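Local coordinates for cell division control protein 4 (Saccharomyces cerevisiae, PDB 3V7D) that recognises phosphorylated target proteins, such as the CDK inhibitor SIC1, as the substrate-binding F-box and WD-repeat subunit of an SCF ubiquitin ligase, at residues B[159-164]-B[184-189]; B[227-232]-B[267-272]; B[286-291]-B[310-315]; B[350-355]-B[369-374]. The protein carries 1 engineered substitution. All blocks are in the same frame, centred on the assembly; numbering follows the deposited sequence.

Contact 1 (B[159-164]-B[184-189])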
loop_
_atom_site.group_PDB
_atom_site.type_symbol
_atom_site.label_atom_id
_atom_site.label_comp_id
_atom_site.label_asym_id
_atom_site.label_seq_id
_atom_site.Cartn_x
_atom_site.Cartn_y
_atom_site.Cartn_z
ATOM N N SER B 159 13.422 30.789 5.637
ATOM C CA SER B 159 14.077 31.654 4.660
ATOM C C SER B 159 15.589 31.505 4.741
ATOM O O SER B 159 16.129 31.138 5.785
ATOM C CB SER B 159 13.703 33.116 4.901
ATOM O OG SER B 159 14.209 33.557 6.146
ATOM N N GLY B 160 16.271 31.799 3.640
ATOM C CA GLY B 160 17.718 31.686 3.594
ATOM C C GLY B 160 18.242 31.497 2.184
ATOM O O GLY B 160 19.316 31.991 1.842
ATOM N N HIS B 161 17.488 30.772 1.364
ATOM C CA HIS B 161 17.843 30.606 -0.039
ATOM C C HIS B 161 17.856 31.953 -0.757
ATOM O O HIS B 161 16.979 32.788 -0.542
ATOM C CB HIS B 161 16.879 29.647 -0.740
ATOM C CG HIS B 161 17.269 28.204 -0.635
ATOM N ND1 HIS B 161 18.472 27.723 -1.101
ATOM C CD2 HIS B 161 16.606 27.136 -0.131
ATOM C CE1 HIS B 161 18.539 26.421 -0.881
ATOM N NE2 HIS B 161 17.420 26.040 -0.294
ATOM N N ASP B 162 18.859 32.155 -1.605
ATOM C CA ASP B 162 18.967 33.378 -2.391
ATOM C C ASP B 162 18.325 33.203 -3.763
ATOM O O ASP B 162 18.278 34.137 -4.562
ATOM C CB ASP B 162 20.433 33.789 -2.533
ATOM C CG ASP B 162 21.083 34.094 -1.197
ATOM O OD1 ASP B 162 20.476 34.834 -0.393
ATOM O OD2 ASP B 162 22.194 33.582 -0.946
ATOM N N GLY B 163 17.836 31.995 -4.029
ATOM C CA GLY B 163 17.128 31.698 -5.260
ATOM C C GLY B 163 15.890 30.863 -4.978
ATOM O O GLY B 163 15.656 30.452 -3.841
ATOM N N GLY B 164 15.094 30.615 -6.012
ATOM C CA GLY B 164 13.882 29.830 -5.865
ATOM C C GLY B 164 14.164 28.409 -5.415
ATOM O O GLY B 164 15.204 27.841 -5.741
ATOM N N THR B 184 22.825 26.086 -4.227
ATOM C CA THR B 184 23.143 25.540 -2.913
ATOM C C THR B 184 22.235 24.380 -2.509
ATOM O O THR B 184 21.107 24.251 -2.987
ATOM C CB THR B 184 23.068 26.619 -1.821
ATOM O OG1 THR B 184 21.711 27.056 -1.670
ATOM C CG2 THR B 184 23.953 27.806 -2.182
ATOM N N VAL B 185 22.751 23.534 -1.626
ATOM C CA VAL B 185 21.958 22.502 -0.983
ATOM C C VAL B 185 21.881 22.869 0.492
ATOM O O VAL B 185 22.909 23.070 1.139
ATOM C CB VAL B 185 22.611 21.120 -1.130
ATOM C CG1 VAL B 185 21.773 20.063 -0.439
ATOM C CG2 VAL B 185 22.811 20.777 -2.602
ATOM N N ARG B 186 20.669 22.975 1.023
ATOM C CA ARG B 186 20.500 23.414 2.402
ATOM C C ARG B 186 19.816 22.378 3.288
ATOM O O ARG B 186 18.853 21.727 2.879
ATOM C CB ARG B 186 19.740 24.739 2.452
ATOM C CG ARG B 186 20.611 25.966 2.229
ATOM C CD ARG B 186 19.770 27.230 2.265
ATOM N NE ARG B 186 20.572 28.442 2.402
ATOM C CZ ARG B 186 21.132 29.087 1.384
ATOM N NH1 ARG B 186 20.989 28.630 0.148
ATOM N NH2 ARG B 186 21.840 30.185 1.603
ATOM N N VAL B 187 20.333 22.230 4.501
ATOM C CA VAL B 187 19.741 21.351 5.499
ATOM C C VAL B 187 19.042 22.215 6.540
ATOM O O VAL B 187 19.609 23.198 7.012
ATOM C CB VAL B 187 20.813 20.494 6.198
ATOM C CG1 VAL B 187 20.177 19.577 7.235
ATOM C CG2 VAL B 187 21.603 19.691 5.173
ATOM N N TRP B 188 17.812 21.853 6.889
ATOM C CA TRP B 188 17.024 22.653 7.817
ATOM C C TRP B 188 16.551 21.831 9.009
ATOM O O TRP B 188 16.313 20.627 8.895
ATOM C CB TRP B 188 15.801 23.245 7.111
ATOM C CG TRP B 188 16.095 23.956 5.823
ATOM C CD1 TRP B 188 16.376 23.383 4.619
ATOM C CD2 TRP B 188 16.103 25.372 5.606
ATOM N NE1 TRP B 188 16.573 24.353 3.667
ATOM C CE2 TRP B 188 16.410 25.585 4.247
ATOM C CE3 TRP B 188 15.888 26.482 6.429
ATOM C CZ2 TRP B 188 16.505 26.858 3.694
ATOM C CZ3 TRP B 188 15.985 27.747 5.875
ATOM C CH2 TRP B 188 16.289 27.924 4.521
ATOM N N ASP B 189 16.414 22.493 10.152
ATOM C CA ASP B 189 15.799 21.887 11.323
ATOM C C ASP B 189 14.516 22.651 11.624
ATOM O O ASP B 189 14.558 23.813 12.034
ATOM C CB ASP B 189 16.750 21.945 12.523
ATOM C CG ASP B 189 16.219 21.191 13.738
ATOM O OD1 ASP B 189 15.041 21.380 14.116
ATOM O OD2 ASP B 189 16.989 20.403 14.324
#
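His161 lies with one ring face against the aliphatic part of Arg186 and carries its CD2 corner to Trp188, within a WD repeat of the beta-propeller. The 159-164 loop holds the Gly-His pair and strand 185-189 ends in the Trp-Asp pair, the two signatures of such a repeat. Arg186 CD sits 3.6 Å from the centroid of the His161 ring, only 14° off the ring normal, a CH-pi contact. The arginine chain is extended from CG to NE and passes over the imidazole in the opposite sense; the turn at chi4 (85°) then sets the guanidinium plane 70° from the ring. One face of that guanidinium is covered by Gly160 O and His161 CA. Its NH1 makes a salt bridge with Asp182.

The indole approaches edge-on, with Trp188 CZ3 3.4 Å from Ser159 O and Trp188 CH2 4.0 Å from Gly160 N. A side chain on Gly160 would be pressed against this rim and against the carbonyl before it. The two aromatic rings meet obliquely, His161 CD2 being 3.8 Å from Trp188 CZ2. Polar bonds fix the rotation of the imidazole: ND1 pairs with Asp182, and NE2 with Ser178 OG, which Trp188 NE1 also reaches. This Asp-His-Ser-Trp network is the structural tetrad of WD repeats and ties the loop to the blade. Thr184 OG1, bonded to Asp182 OD1, completes the setting near the imidazole plane, 3.3 Å from His161 CE1.

Contact 2 (B[227-232]-B[267-272])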
loop_
_atom_site.group_PDB
_atom_site.type_symbol
_atom_site.label_atom_id
_atom_site.label_comp_id
_atom_site.label_asym_id
_atom_site.label_seq_id
_atom_site.Cartn_x
_atom_site.Cartn_y
_atom_site.Cartn_z
ATOM N N ASN B 227 24.837 19.059 -15.156
ATOM C CA ASN B 227 24.989 17.697 -15.682
ATOM C C ASN B 227 25.519 16.676 -14.674
ATOM O O ASN B 227 25.731 15.512 -15.017
ATOM C CB ASN B 227 25.845 17.673 -16.958
ATOM C CG ASN B 227 25.436 18.737 -17.954
ATOM O OD1 ASN B 227 24.372 19.343 -17.831
ATOM N ND2 ASN B 227 26.279 18.969 -18.951
ATOM N N THR B 228 25.721 17.106 -13.434
ATOM C CA THR B 228 26.319 16.237 -12.427
ATOM C C THR B 228 25.348 15.872 -11.314
ATOM O O THR B 228 24.252 16.427 -11.212
ATOM C CB THR B 228 27.533 16.905 -11.747
ATOM O OG1 THR B 228 27.076 17.802 -10.725
ATOM C CG2 THR B 228 28.380 17.668 -12.760
ATOM N N LEU B 229 25.773 14.928 -10.480
ATOM C CA LEU B 229 25.145 14.694 -9.188
ATOM C C LEU B 229 26.200 14.792 -8.091
ATOM O O LEU B 229 27.322 14.304 -8.249
ATOM C CB LEU B 229 24.473 13.326 -9.135
ATOM C CG LEU B 229 23.245 13.111 -10.018
ATOM C CD1 LEU B 229 23.640 12.516 -11.365
ATOM C CD2 LEU B 229 22.243 12.228 -9.299
ATOM N N HIS B 230 25.844 15.434 -6.983
ATOM C CA HIS B 230 26.731 15.509 -5.833
ATOM C C HIS B 230 26.201 14.615 -4.725
ATOM O O HIS B 230 24.992 14.524 -4.521
ATOM C CB HIS B 230 26.848 16.950 -5.334
ATOM C CG HIS B 230 27.762 17.808 -6.152
ATOM N ND1 HIS B 230 27.790 17.769 -7.530
ATOM C CD2 HIS B 230 28.680 18.736 -5.785
ATOM C CE1 HIS B 230 28.684 18.634 -7.974
ATOM N NE2 HIS B 230 29.237 19.235 -6.936
ATOM N N VAL B 231 27.103 13.946 -4.015
ATOM C CA VAL B 231 26.707 13.106 -2.890
ATOM C C VAL B 231 27.216 13.705 -1.576
ATOM O O VAL B 231 28.377 14.104 -1.471
ATOM C CB VAL B 231 27.196 11.647 -3.055
ATOM C CG1 VAL B 231 26.717 10.789 -1.893
ATOM C CG2 VAL B 231 26.708 11.066 -4.379
ATOM N N TRP B 232 26.336 13.788 -0.583
ATOM C CA TRP B 232 26.695 14.353 0.711
ATOM C C TRP B 232 26.149 13.498 1.847
ATOM O O TRP B 232 25.080 12.899 1.722
ATOM C CB TRP B 232 26.157 15.779 0.878
ATOM C CG TRP B 232 25.932 16.550 -0.382
ATOM C CD1 TRP B 232 24.953 16.343 -1.312
ATOM C CD2 TRP B 232 26.667 17.691 -0.825
ATOM N NE1 TRP B 232 25.052 17.272 -2.320
ATOM C CE2 TRP B 232 26.103 18.116 -2.042
ATOM C CE3 TRP B 232 27.766 18.394 -0.317
ATOM C CZ2 TRP B 232 26.589 19.207 -2.757
ATOM C CZ3 TRP B 232 28.255 19.477 -1.029
ATOM C CH2 TRP B 232 27.667 19.872 -2.235
ATOM N N ARG B 267 29.876 12.284 -12.288
ATOM C CA ARG B 267 29.810 12.784 -13.657
ATOM C C ARG B 267 29.510 11.650 -14.619
ATOM O O ARG B 267 29.953 10.516 -14.422
ATOM C CB ARG B 267 31.119 13.464 -14.061
ATOM C CG ARG B 267 31.336 14.826 -13.454
ATOM C CD ARG B 267 32.679 15.406 -13.870
ATOM N NE ARG B 267 33.458 15.822 -12.713
ATOM C CZ ARG B 267 33.213 16.926 -12.019
ATOM N NH1 ARG B 267 32.209 17.719 -12.367
ATOM N NH2 ARG B 267 33.968 17.240 -10.978
ATOM N N GLY B 268 28.757 11.962 -15.666
ATOM C CA GLY B 268 28.341 10.964 -16.631
ATOM C C GLY B 268 27.377 11.531 -17.654
ATOM O O GLY B 268 27.471 11.220 -18.841
ATOM N N HIS B 269 26.450 12.365 -17.194
ATOM C CA HIS B 269 25.455 12.958 -18.080
ATOM C C HIS B 269 25.996 14.135 -18.887
ATOM O O HIS B 269 26.917 14.830 -18.457
ATOM C CB HIS B 269 24.205 13.356 -17.293
ATOM C CG HIS B 269 23.413 12.185 -16.804
ATOM N ND1 HIS B 269 22.828 11.277 -17.660
ATOM C CD2 HIS B 269 23.126 11.760 -15.552
ATOM C CE1 HIS B 269 22.202 10.350 -16.956
ATOM N NE2 HIS B 269 22.369 10.620 -15.674
ATOM N N MET B 270 25.418 14.342 -20.067
ATOM C CA MET B 270 25.844 15.409 -20.966
ATOM C C MET B 270 24.847 16.558 -20.934
ATOM O O MET B 270 24.994 17.540 -21.659
ATOM C CB MET B 270 25.979 14.884 -22.396
ATOM C CG MET B 270 27.087 13.854 -22.600
ATOM S SD MET B 270 28.748 14.558 -22.509
ATOM C CE MET B 270 29.204 14.171 -20.822
ATOM N N ALA B 271 23.825 16.419 -20.098
ATOM C CA ALA B 271 22.804 17.447 -19.962
ATOM C C ALA B 271 22.211 17.412 -18.561
ATOM O O ALA B 271 22.549 16.537 -17.758
ATOM C CB ALA B 271 21.718 17.270 -21.011
ATOM N N SER B 272 21.335 18.371 -18.279
ATOM C CA SER B 272 20.771 18.550 -16.946
ATOM C C SER B 272 20.238 17.253 -16.347
ATOM O O SER B 272 19.610 16.449 -17.037
ATOM C CB SER B 272 19.663 19.604 -16.980
ATOM O OG SER B 272 18.924 19.599 -15.771
HETATM O O HOH W 1 28.157 15.175 -16.254
#
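Asn227, in the turn before strand 229-233, packs against the loop of His269 that carries the chain from one propeller blade into the next. A bridging water joins the two backbones: it donates to Asn227 O at 2.7 Å and to His269 O at 2.6 Å, and accepts a weak bond from Gly268 N. The Asn227 backbone takes up left-handed angles (phi 72°), and its side chain, with CG beside the backbone N and anti to the carbonyl carbon, lays the amide along residues 270-272. There Asn227 OD1 comes within 3.0 Å of Ala271 C, a contact without a hydrogen bond. Asn227 CA adds a CA-H...O contact to Ala271 O at 3.4 Å.

The contact spans two WD repeats, the third supplying the strand and the fourth the Gly-His pair at Gly268 and His269. The imidazole belongs to the tetrad of its own repeat, with NE2 bonded to Ser285 and ND1 to Asp289. Leu229 reaches across the blade boundary to its edge, CD1 lying 4.3 Å from His269 CD2. Thr228 and Arg267 lie alongside each other, Thr228 CG2 being 3.8 Å from Arg267 NH1, while Thr228 OG1 bonds to Asp226.

Contact 3 (B[286-291]-B[310-315])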
loop_
_atom_site.group_PDB
_atom_site.type_symbol
_atom_site.label_atom_id
_atom_site.label_comp_id
_atom_site.label_asym_id
_atom_site.label_seq_id
_atom_site.Cartn_x
_atom_site.Cartn_y
_atom_site.Cartn_z
ATOM N N GLY B 286 18.135 10.399 -14.046
ATOM C CA GLY B 286 17.643 10.571 -15.402
ATOM C C GLY B 286 17.989 11.957 -15.914
ATOM O O GLY B 286 17.936 12.930 -15.162
ATOM N N SER B 287 18.341 12.056 -17.193
ATOM C CA SER B 287 18.843 13.317 -17.734
ATOM C C SER B 287 18.168 13.752 -19.027
ATOM O O SER B 287 17.538 12.949 -19.720
ATOM C CB SER B 287 20.357 13.233 -17.957
ATOM O OG SER B 287 20.825 14.270 -18.808
ATOM N N TYR B 288 18.325 15.036 -19.344
ATOM C CA TYR B 288 17.891 15.591 -20.621
ATOM C C TYR B 288 18.731 15.091 -21.800
ATOM O O TYR B 288 18.433 15.414 -22.950
ATOM C CB TYR B 288 17.911 17.124 -20.579
ATOM C CG TYR B 288 16.707 17.740 -19.897
ATOM C CD1 TYR B 288 15.628 16.958 -19.510
ATOM C CD2 TYR B 288 16.648 19.106 -19.648
ATOM C CE1 TYR B 288 14.523 17.515 -18.891
ATOM C CE2 TYR B 288 15.546 19.675 -19.029
ATOM C CZ TYR B 288 14.487 18.873 -18.652
ATOM O OH TYR B 288 13.387 19.427 -18.035
ATOM N N ASP B 289 19.774 14.309 -21.521
ATOM C CA ASP B 289 20.562 13.689 -22.590
ATOM C C ASP B 289 19.963 12.368 -23.083
ATOM O O ASP B 289 20.627 11.606 -23.787
ATOM C CB ASP B 289 22.028 13.490 -22.172
ATOM C CG ASP B 289 22.198 12.493 -21.028
ATOM O OD1 ASP B 289 21.260 11.724 -20.724
ATOM O OD2 ASP B 289 23.296 12.471 -20.431
ATOM N N ASN B 290 18.720 12.102 -22.683
ATOM C CA ASN B 290 17.971 10.900 -23.082
ATOM C C ASN B 290 18.457 9.589 -22.459
ATOM O O ASN B 290 18.057 8.508 -22.894
ATOM C CB ASN B 290 17.908 10.746 -24.610
ATOM C CG ASN B 290 17.639 12.053 -25.320
ATOM O OD1 ASN B 290 17.283 13.051 -24.694
ATOM N ND2 ASN B 290 17.805 12.054 -26.639
ATOM N N THR B 291 19.312 9.676 -21.448
ATOM C CA THR B 291 19.860 8.480 -20.823
ATOM C C THR B 291 19.646 8.479 -19.316
ATOM O O THR B 291 19.416 9.523 -18.703
ATOM C CB THR B 291 21.377 8.351 -21.070
ATOM O OG1 THR B 291 22.074 9.348 -20.309
ATOM C CG2 THR B 291 21.706 8.514 -22.551
ATOM N N THR B 310 14.648 8.177 -27.036
ATOM C CA THR B 310 15.008 9.073 -28.128
ATOM C C THR B 310 14.784 10.538 -27.757
ATOM O O THR B 310 14.922 11.429 -28.597
ATOM C CB THR B 310 14.223 8.741 -29.404
ATOM O OG1 THR B 310 12.825 8.673 -29.095
ATOM C CG2 THR B 310 14.672 7.395 -29.975
ATOM N N ASP B 311 14.440 10.784 -26.498
ATOM C CA ASP B 311 14.257 12.151 -26.022
ATOM C C ASP B 311 14.429 12.261 -24.505
ATOM O O ASP B 311 14.684 11.264 -23.827
ATOM C CB ASP B 311 12.900 12.700 -26.465
ATOM C CG ASP B 311 12.956 14.176 -26.802
ATOM O OD1 ASP B 311 13.846 14.868 -26.269
ATOM O OD2 ASP B 311 12.117 14.646 -27.598
ATOM N N ARG B 312 14.300 13.482 -23.990
ATOM C CA ARG B 312 14.537 13.795 -22.579
ATOM C C ARG B 312 13.894 12.823 -21.589
ATOM O O ARG B 312 12.760 12.392 -21.778
ATOM C CB ARG B 312 14.020 15.197 -22.263
ATOM C CG ARG B 312 14.703 16.323 -23.003
ATOM C CD ARG B 312 14.056 17.646 -22.627
ATOM N NE ARG B 312 14.898 18.789 -22.962
ATOM C CZ ARG B 312 14.607 20.045 -22.641
ATOM N NH1 ARG B 312 13.493 20.321 -21.970
ATOM N NH2 ARG B 312 15.431 21.025 -22.986
ATOM N N ILE B 313 14.630 12.492 -20.533
ATOM C CA ILE B 313 14.068 11.746 -19.422
ATOM C C ILE B 313 13.546 12.748 -18.399
ATOM O O ILE B 313 14.274 13.643 -17.972
ATOM C CB ILE B 313 15.113 10.854 -18.732
ATOM C CG1 ILE B 313 15.959 10.094 -19.758
ATOM C CG2 ILE B 313 14.428 9.910 -17.751
ATOM C CD1 ILE B 313 15.194 9.060 -20.545
ATOM N N TYR B 314 12.287 12.599 -18.008
ATOM C CA TYR B 314 11.670 13.546 -17.089
ATOM C C TYR B 314 11.436 12.957 -15.703
ATOM O O TYR B 314 11.345 13.685 -14.719
ATOM C CB TYR B 314 10.363 14.085 -17.670
ATOM C CG TYR B 314 10.552 15.335 -18.494
ATOM C CD1 TYR B 314 10.874 15.262 -19.843
ATOM C CD2 TYR B 314 10.427 16.592 -17.918
ATOM C CE1 TYR B 314 11.054 16.408 -20.597
ATOM C CE2 TYR B 314 10.603 17.741 -18.662
ATOM C CZ TYR B 314 10.917 17.646 -19.999
ATOM O OH TYR B 314 11.096 18.795 -20.740
ATOM N N SER B 315 11.353 11.635 -15.627
ATOM C CA SER B 315 11.045 10.980 -14.368
ATOM C C SER B 315 11.607 9.570 -14.316
ATOM O O SER B 315 11.537 8.824 -15.295
ATOM C CB SER B 315 9.530 10.934 -14.166
ATOM O OG SER B 315 9.204 10.317 -12.939
#
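Ser287 O receives two N-H groups: Ile313 N from across the contact at 3.1 Å, with an N-H...O angle of 157°, and, weakly, Asn290 N of its own type I turn. The first bond joins neighbouring blades of the WD propeller, the turn after strand 282-287 in the fourth repeat and the start of strand 313-319 in the fifth. Ile313 packs against the turn, its CG1 3.3 Å from Ser287 O and its CG2 4.0 Å from Gly286 CA, where a CB would clash.

Beside this bond Arg312 stretches over Tyr288. Its chain is extended from CG to NE, and its guanidinium lies flat on one face of the tyrosine ring, planes 5° apart and Arg312 CZ 3.9 Å from the ring centroid, a cation-pi stack. Arg312 NH1 also donates, within the guanidinium plane, to Tyr314 OH at 3.1 Å. Tyr314 turns a face to Tyr288 CE1, though the two rings meet obliquely. An alanine in place of Arg312 would strip the guanidinium from the Tyr288 face and would probably leave both tyrosines freer to tilt.

Tyr288 OH hydrogen-bonds a modified side chain of the bound peptide, while Tyr314 packs on an apolar one. The stacked cation would probably polarise the Tyr288 ring and so the hydroxyl that meets the modified side chain.

Contact 4 (B[350-355]-B[369-374])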
loop_
_atom_site.group_PDB
_atom_site.type_symbol
_atom_site.label_atom_id
_atom_site.label_comp_id
_atom_site.label_asym_id
_atom_site.label_seq_id
_atom_site.Cartn_x
_atom_site.Cartn_y
_atom_site.Cartn_z
ATOM N N GLY B 350 1.601 3.918 -23.869
ATOM C CA GLY B 350 0.226 4.219 -23.506
ATOM C C GLY B 350 -0.054 5.708 -23.392
ATOM O O GLY B 350 -1.062 6.124 -22.818
ATOM N N HIS B 351 0.851 6.509 -23.940
ATOM C CA HIS B 351 0.715 7.959 -23.936
ATOM C C HIS B 351 1.145 8.494 -25.292
ATOM O O HIS B 351 2.004 7.907 -25.948
ATOM C CB HIS B 351 1.600 8.583 -22.854
ATOM C CG HIS B 351 1.299 8.107 -21.468
ATOM N ND1 HIS B 351 0.210 8.550 -20.747
ATOM C CD2 HIS B 351 1.953 7.237 -20.661
ATOM C CE1 HIS B 351 0.204 7.973 -19.558
ATOM N NE2 HIS B 351 1.250 7.169 -19.482
ATOM N N THR B 352 0.560 9.611 -25.709
ATOM C CA THR B 352 0.926 10.231 -26.979
ATOM C C THR B 352 1.575 11.589 -26.752
ATOM O O THR B 352 1.643 12.418 -27.658
ATOM C CB THR B 352 -0.289 10.391 -27.910
ATOM O OG1 THR B 352 -1.193 11.357 -27.360
ATOM C CG2 THR B 352 -1.015 9.058 -28.082
ATOM N N ALA B 353 2.058 11.813 -25.536
ATOM C CA ALA B 353 2.726 13.063 -25.207
ATOM C C ALA B 353 3.832 12.817 -24.187
ATOM O O ALA B 353 4.041 11.682 -23.756
ATOM C CB ALA B 353 1.721 14.070 -24.672
ATOM N N LEU B 354 4.532 13.886 -23.811
ATOM C CA LEU B 354 5.567 13.836 -22.779
ATOM C C LEU B 354 5.077 13.101 -21.530
ATOM O O LEU B 354 4.077 13.490 -20.929
ATOM C CB LEU B 354 5.972 15.265 -22.406
ATOM C CG LEU B 354 7.239 15.560 -21.597
ATOM C CD1 LEU B 354 7.607 17.027 -21.754
ATOM C CD2 LEU B 354 7.085 15.226 -20.127
ATOM N N VAL B 355 5.777 12.039 -21.141
ATOM C CA VAL B 355 5.485 11.381 -19.870
ATOM C C VAL B 355 6.445 11.902 -18.804
ATOM O O VAL B 355 7.628 11.562 -18.811
ATOM C CB VAL B 355 5.602 9.845 -19.958
ATOM C CG1 VAL B 355 5.064 9.203 -18.681
ATOM C CG2 VAL B 355 4.851 9.312 -21.178
ATOM N N ALA B 369 0.737 11.950 -18.336
ATOM C CA ALA B 369 1.358 12.607 -19.482
ATOM C C ALA B 369 0.794 13.999 -19.741
ATOM O O ALA B 369 -0.226 14.378 -19.168
ATOM C CB ALA B 369 1.218 11.731 -20.729
ATOM N N ALA B 370 1.459 14.746 -20.621
ATOM C CA ALA B 370 1.111 16.144 -20.890
ATOM C C ALA B 370 -0.140 16.312 -21.751
ATOM O O ALA B 370 -0.543 17.436 -22.053
ATOM C CB ALA B 370 2.296 16.872 -21.533
ATOM N N ASP B 371 -0.748 15.202 -22.156
ATOM C CA ASP B 371 -1.983 15.257 -22.932
ATOM C C ASP B 371 -3.200 15.026 -22.040
ATOM O O ASP B 371 -4.331 14.947 -22.522
ATOM C CB ASP B 371 -1.953 14.234 -24.067
ATOM C CG ASP B 371 -1.830 12.807 -23.565
ATOM O OD1 ASP B 371 -1.626 12.614 -22.348
ATOM O OD2 ASP B 371 -1.927 11.874 -24.394
ATOM N N GLY B 372 -2.954 14.898 -20.739
ATOM C CA GLY B 372 -4.021 14.692 -19.775
ATOM C C GLY B 372 -4.345 13.234 -19.505
ATOM O O GLY B 372 -5.310 12.924 -18.800
ATOM N N SER B 373 -3.544 12.335 -20.065
ATOM C CA SER B 373 -3.772 10.906 -19.883
ATOM C C SER B 373 -3.048 10.384 -18.649
ATOM O O SER B 373 -1.956 10.842 -18.311
ATOM C CB SER B 373 -3.322 10.119 -21.117
ATOM O OG SER B 373 -1.939 10.304 -21.356
ATOM N N ILE B 374 -3.675 9.421 -17.985
ATOM C CA ILE B 374 -3.091 8.740 -16.844
ATOM C C ILE B 374 -3.249 7.241 -17.080
ATOM O O ILE B 374 -4.322 6.787 -17.480
ATOM C CB ILE B 374 -3.816 9.128 -15.544
ATOM C CG1 ILE B 374 -3.696 10.632 -15.293
ATOM C CG2 ILE B 374 -3.266 8.347 -14.360
ATOM C CD1 ILE B 374 -4.702 11.157 -14.300
#
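His351 ND1 donates to Ser373 OG at 2.8 Å, nearly straight at 167° and in the plane of the imidazole, within the sixth WD repeat of the propeller. The bond ties the loop before strand 355-360 to the turn between strands 364-369 and 373-378. Ala369 CB presses against the same ring nitrogen, 3.3 Å from His351 ND1. Alongside, Ala370 N bonds Leu354 O at 2.9 Å, and Ala353 CB rests on Asp371 CB.

The next shell is the carboxylate of Asp371. Ser373 OG, placed by chi1 (61°) between the backbone N and the carbonyl carbon, donates to the syn lone pair of Asp371 OD1 at 2.5 Å; Ser373 N reaches the same oxygen from above the carboxylate plane, an Asx turn. The serine thus stands between histidine and aspartate, which in the WD tetrad commonly bond directly. An alanine in place of Asp371 would probably leave Ser373 OG without its acceptor, free to turn and so to lose its alignment with His351. Leu354 and Ala370 also pack on a polar side chain of the bound peptide. Farther out, Asp371 O accepts from His389 NE2, and the other imidazole nitrogen, His351 NE2, bonds Ser367 OG.

The four contacts follow one another along the chain round the propeller. Contacts 1 and 4 lie farthest apart, with centres 33 Å from each other, whereas contacts 2 and 3 are neighbours at 13 Å. Between these two, Met270 N approaches Asp289 OD2 at 2.9 Å, a probable hydrogen bond that links the turn of contact 3 to the loop of contact 2. Contact 1 meets contact 2 by packing, Val185 CG2 to Trp232 CZ2 at 4.1 Å. Contacts 3 and 4 border the bound peptide and also touch directly, Tyr314 CE1 lying 3.7 Å from Leu354 CD1; their centres are 16 Å apart.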